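Local coordinates for protein o-succinylbenzoate synthase (PDB 2OZT) that dehydrates 2-succinyl-6-hydroxy-2,4-cyclohexadiene-1-carboxylate to 2-succinylbenzoate with the help of a divalent metal cation, a step in phylloquinone biosynthesis, at residues S29-R34 with G45-L50. Residues are numbered along the deposited sequence; the frame is centred on the assembly and turned at random.
Sequences SGIYLR and GEIAPL
Ile31 and Leu33 pair with Ile47 and Gly45 as antiparallel hydrogen-bonded pairs; the N-to-C directions of the two short strand segments lie 156° apart, their axes approaching to 4.7 Å. Each pair closes two bonds, Ile31 N to Ile47 O and Ile47 N to Ile31 O both measuring 2.8 Å. Between them Tyr32 and Glu46 form a non-hydrogen-bonded pair whose side chains lie side by side on the same face. With CG anti to the backbone N (chi1 175°) and an extended chain beyond it, Glu46 carries its carboxylate past the ring: OE1 reaches the edge in the ring plane, 3.6 Å from Tyr32 CE1, and the two planes stand 83° apart. A water bonds weakly with Tyr32 OH and donates to Glu46 OE1 at 3.0 Å. Tyr10 OH of strand 3-20 and Gly276 N hold OE2, Ala279 N holds OE1; the two backbone N-H groups tie the sheet to the start of helix 277-290. On the opposite face the contacts are apolar: Ile31 CB meets Ile47 CB at 4.1 Å, and Leu33 CD1 touches Ile47 CD1 at 4.0 Å, beside Phe91 of helix 85-97. Past the strand end, a second water donates to Ser29 O and Pro49 O. This is an edge β-hairpin of the enolase-type N-terminal domain, whose exit loop brings Ala48's side chain about 10 Å from that of Lys245, probable proton acceptor of the barrel active site.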
ATOM      1  N   SER A  29      -3.891   5.495 -13.862  1.00 14.29           N
ATOM      2  CA  SER A  29      -5.222   5.270 -14.466  1.00 14.51           C
ATOM      3  C   SER A  29      -5.992   4.296 -13.580  1.00 14.43           C
ATOM      4  O   SER A  29      -5.407   3.543 -12.794  1.00 14.48           O
ATOM      5  CB  SER A  29      -5.071   4.692 -15.857  1.00 15.11           C
ATOM      6  OG  SER A  29      -4.444   5.658 -16.704  1.00 17.86           O
ATOM      7  N   GLY A  30      -7.316   4.301 -13.737  1.00 13.50           N
ATOM      8  CA  GLY A  30      -8.173   3.357 -12.977  1.00 13.27           C
ATOM      9  C   GLY A  30      -9.595   3.535 -13.393  1.00 13.16           C
ATOM     10  O   GLY A  30      -9.888   4.182 -14.414  1.00 12.76           O
ATOM     11  N   ILE A  31     -10.478   2.949 -12.589  1.00 11.83           N
ATOM     12  CA  ILE A  31     -11.918   3.023 -12.829  1.00 12.01           C
ATOM     13  C   ILE A  31     -12.589   3.520 -11.585  1.00 12.43           C
ATOM     14  O   ILE A  31     -12.263   3.074 -10.460  1.00 12.52           O
ATOM     15  CB  ILE A  31     -12.427   1.637 -13.111  1.00 12.20           C
ATOM     16  CG1 ILE A  31     -11.985   1.143 -14.500  1.00 14.40           C
ATOM     17  CG2 ILE A  31     -13.958   1.576 -13.031  1.00 12.93           C
ATOM     18  CD1 ILE A  31     -12.119  -0.390 -14.616  1.00 15.35           C
ATOM     19  N   TYR A  32     -13.528   4.449 -11.775  1.00 13.33           N
ATOM     20  CA  TYR A  32     -14.477   4.796 -10.686  1.00 12.84           C
ATOM     21  C   TYR A  32     -15.824   4.152 -10.927  1.00 13.47           C
ATOM     22  O   TYR A  32     -16.321   4.134 -12.050  1.00 13.41           O
ATOM     23  CB  TYR A  32     -14.682   6.297 -10.582  1.00 14.48           C
ATOM     24  CG  TYR A  32     -13.434   7.064 -10.227  1.00 16.19           C
ATOM     25  CD1 TYR A  32     -12.629   6.658  -9.171  1.00 16.71           C
ATOM     26  CD2 TYR A  32     -13.054   8.195 -10.942  1.00 20.39           C
ATOM     27  CE1 TYR A  32     -11.491   7.332  -8.849  1.00 18.52           C
ATOM     28  CE2 TYR A  32     -11.893   8.904 -10.609  1.00 22.28           C
ATOM     29  CZ  TYR A  32     -11.141   8.470  -9.536  1.00 21.34           C
ATOM     30  OH  TYR A  32      -9.982   9.157  -9.197  1.00 22.28           O
ATOM     31  N   LEU A  33     -16.401   3.629  -9.842  1.00 13.74           N
ATOM     32  CA  LEU A  33     -17.732   3.013  -9.863  1.00 13.27           C
ATOM     33  C   LEU A  33     -18.687   3.917  -9.120  1.00 14.69           C
ATOM     34  O   LEU A  33     -18.355   4.435  -8.070  1.00 13.81           O
ATOM     35  CB  LEU A  33     -17.745   1.698  -9.085  1.00 13.87           C
ATOM     36  CG  LEU A  33     -16.779   0.632  -9.603  1.00 13.67           C
ATOM     37  CD1 LEU A  33     -16.738  -0.568  -8.664  1.00 16.71           C
ATOM     38  CD2 LEU A  33     -17.088   0.171 -11.002  1.00 11.83           C
ATOM     39  N   ARG A  34     -19.895   4.058  -9.688  1.00 15.54           N
ATOM     40  CA  ARG A  34     -20.994   4.788  -9.005  1.00 15.53           C
ATOM     41  C   ARG A  34     -22.222   3.903  -8.965  1.00 15.42           C
ATOM     42  O   ARG A  34     -22.697   3.504 -10.015  1.00 16.18           O
ATOM     43  CB  ARG A  34     -21.270   6.085  -9.741  1.00 15.77           C
ATOM     44  CG  ARG A  34     -22.411   6.928  -9.072  1.00 16.53           C
ATOM     45  CD  ARG A  34     -22.704   8.153  -9.907  1.00 17.99           C
ATOM     46  NE  ARG A  34     -23.674   9.102  -9.302  1.00 19.32           N
ATOM     47  CZ  ARG A  34     -24.997   8.976  -9.369  1.00 21.07           C
ATOM     48  NH1 ARG A  34     -25.578   7.925  -9.937  1.00 20.47           N
ATOM     49  NH2 ARG A  34     -25.755   9.911  -8.788  1.00 23.45           N
ATOM     50  N   GLY A  45     -16.800   3.519  -5.628  1.00 13.36           N
ATOM     51  CA  GLY A  45     -15.626   2.658  -5.392  1.00 13.75           C
ATOM     52  C   GLY A  45     -14.621   2.983  -6.480  1.00 13.69           C
ATOM     53  O   GLY A  45     -14.903   3.660  -7.477  1.00 13.97           O
ATOM     54  N   GLU A  46     -13.412   2.483  -6.242  1.00 12.77           N
ATOM     55  CA  GLU A  46     -12.304   2.708  -7.179  1.00 13.76           C
ATOM     56  C   GLU A  46     -11.525   1.423  -7.392  1.00 13.37           C
ATOM     57  O   GLU A  46     -11.151   0.742  -6.432  1.00 13.01           O
ATOM     58  CB  GLU A  46     -11.402   3.797  -6.620  1.00 13.74           C
ATOM     59  CG  GLU A  46     -10.129   4.037  -7.456  1.00 12.61           C
ATOM     60  CD  GLU A  46      -9.296   5.220  -6.957  1.00 14.95           C
ATOM     61  OE1 GLU A  46      -9.703   5.991  -6.038  1.00 14.48           O
ATOM     62  OE2 GLU A  46      -8.136   5.351  -7.498  1.00 14.99           O
ATOM     63  N   ILE A  47     -11.254   1.125  -8.670  1.00 11.99           N
ATOM     64  CA  ILE A  47     -10.440  -0.034  -9.097  1.00 12.96           C
ATOM     65  C   ILE A  47      -9.188   0.506  -9.778  1.00 12.72           C
ATOM     66  O   ILE A  47      -9.258   1.110 -10.854  1.00 13.64           O
ATOM     67  CB  ILE A  47     -11.207  -0.869 -10.142  1.00 12.04           C
ATOM     68  CG1 ILE A  47     -12.566  -1.319  -9.551  1.00 12.81           C
ATOM     69  CG2 ILE A  47     -10.433  -2.050 -10.660  1.00 12.02           C
ATOM     70  CD1 ILE A  47     -13.503  -1.998 -10.569  1.00 15.03           C
ATOM     71  N   ALA A  48      -8.026   0.321  -9.140  1.00 12.37           N
ATOM     72  CA  ALA A  48      -6.790   0.891  -9.665  1.00 13.66           C
ATOM     73  C   ALA A  48      -5.604  -0.059  -9.499  1.00 13.80           C
ATOM     74  O   ALA A  48      -4.701   0.239  -8.718  1.00 13.47           O
ATOM     75  CB  ALA A  48      -6.506   2.221  -8.935  1.00 15.08           C
ATOM     76  N   PRO A  49      -5.551  -1.160 -10.254  1.00 13.28           N
ATOM     77  CA  PRO A  49      -4.371  -2.010 -10.162  1.00 13.18           C
ATOM     78  C   PRO A  49      -3.115  -1.213 -10.562  1.00 14.25           C
ATOM     79  O   PRO A  49      -3.190  -0.215 -11.329  1.00 13.71           O
ATOM     80  CB  PRO A  49      -4.650  -3.118 -11.160  1.00 14.04           C
ATOM     81  CG  PRO A  49      -5.624  -2.489 -12.190  1.00 13.35           C
ATOM     82  CD  PRO A  49      -6.501  -1.618 -11.284  1.00 14.39           C
ATOM     83  N   LEU A  50      -1.983  -1.592  -9.984  1.00 14.62           N
ATOM     84  CA  LEU A  50      -0.755  -0.834 -10.195  1.00 16.43           C
ATOM     85  C   LEU A  50       0.151  -1.620 -11.158  1.00 16.86           C
ATOM     86  O   LEU A  50       0.478  -2.755 -10.880  1.00 19.21           O
ATOM     87  CB  LEU A  50      -0.074  -0.616  -8.832  1.00 15.43           C
ATOM     88  CG  LEU A  50       1.150   0.308  -8.741  1.00 19.67           C
ATOM     89  CD1 LEU A  50       0.798   1.730  -9.122  1.00 18.89           C
ATOM     90  CD2 LEU A  50       1.690   0.280  -7.317  1.00 18.27           C
TER
HETATM   91  O   HOH W   1      -5.090   0.854 -12.994  1.00 15.74           O
HETATM   92  O   HOH W   2     -10.587   8.870  -6.331  1.00 25.93           O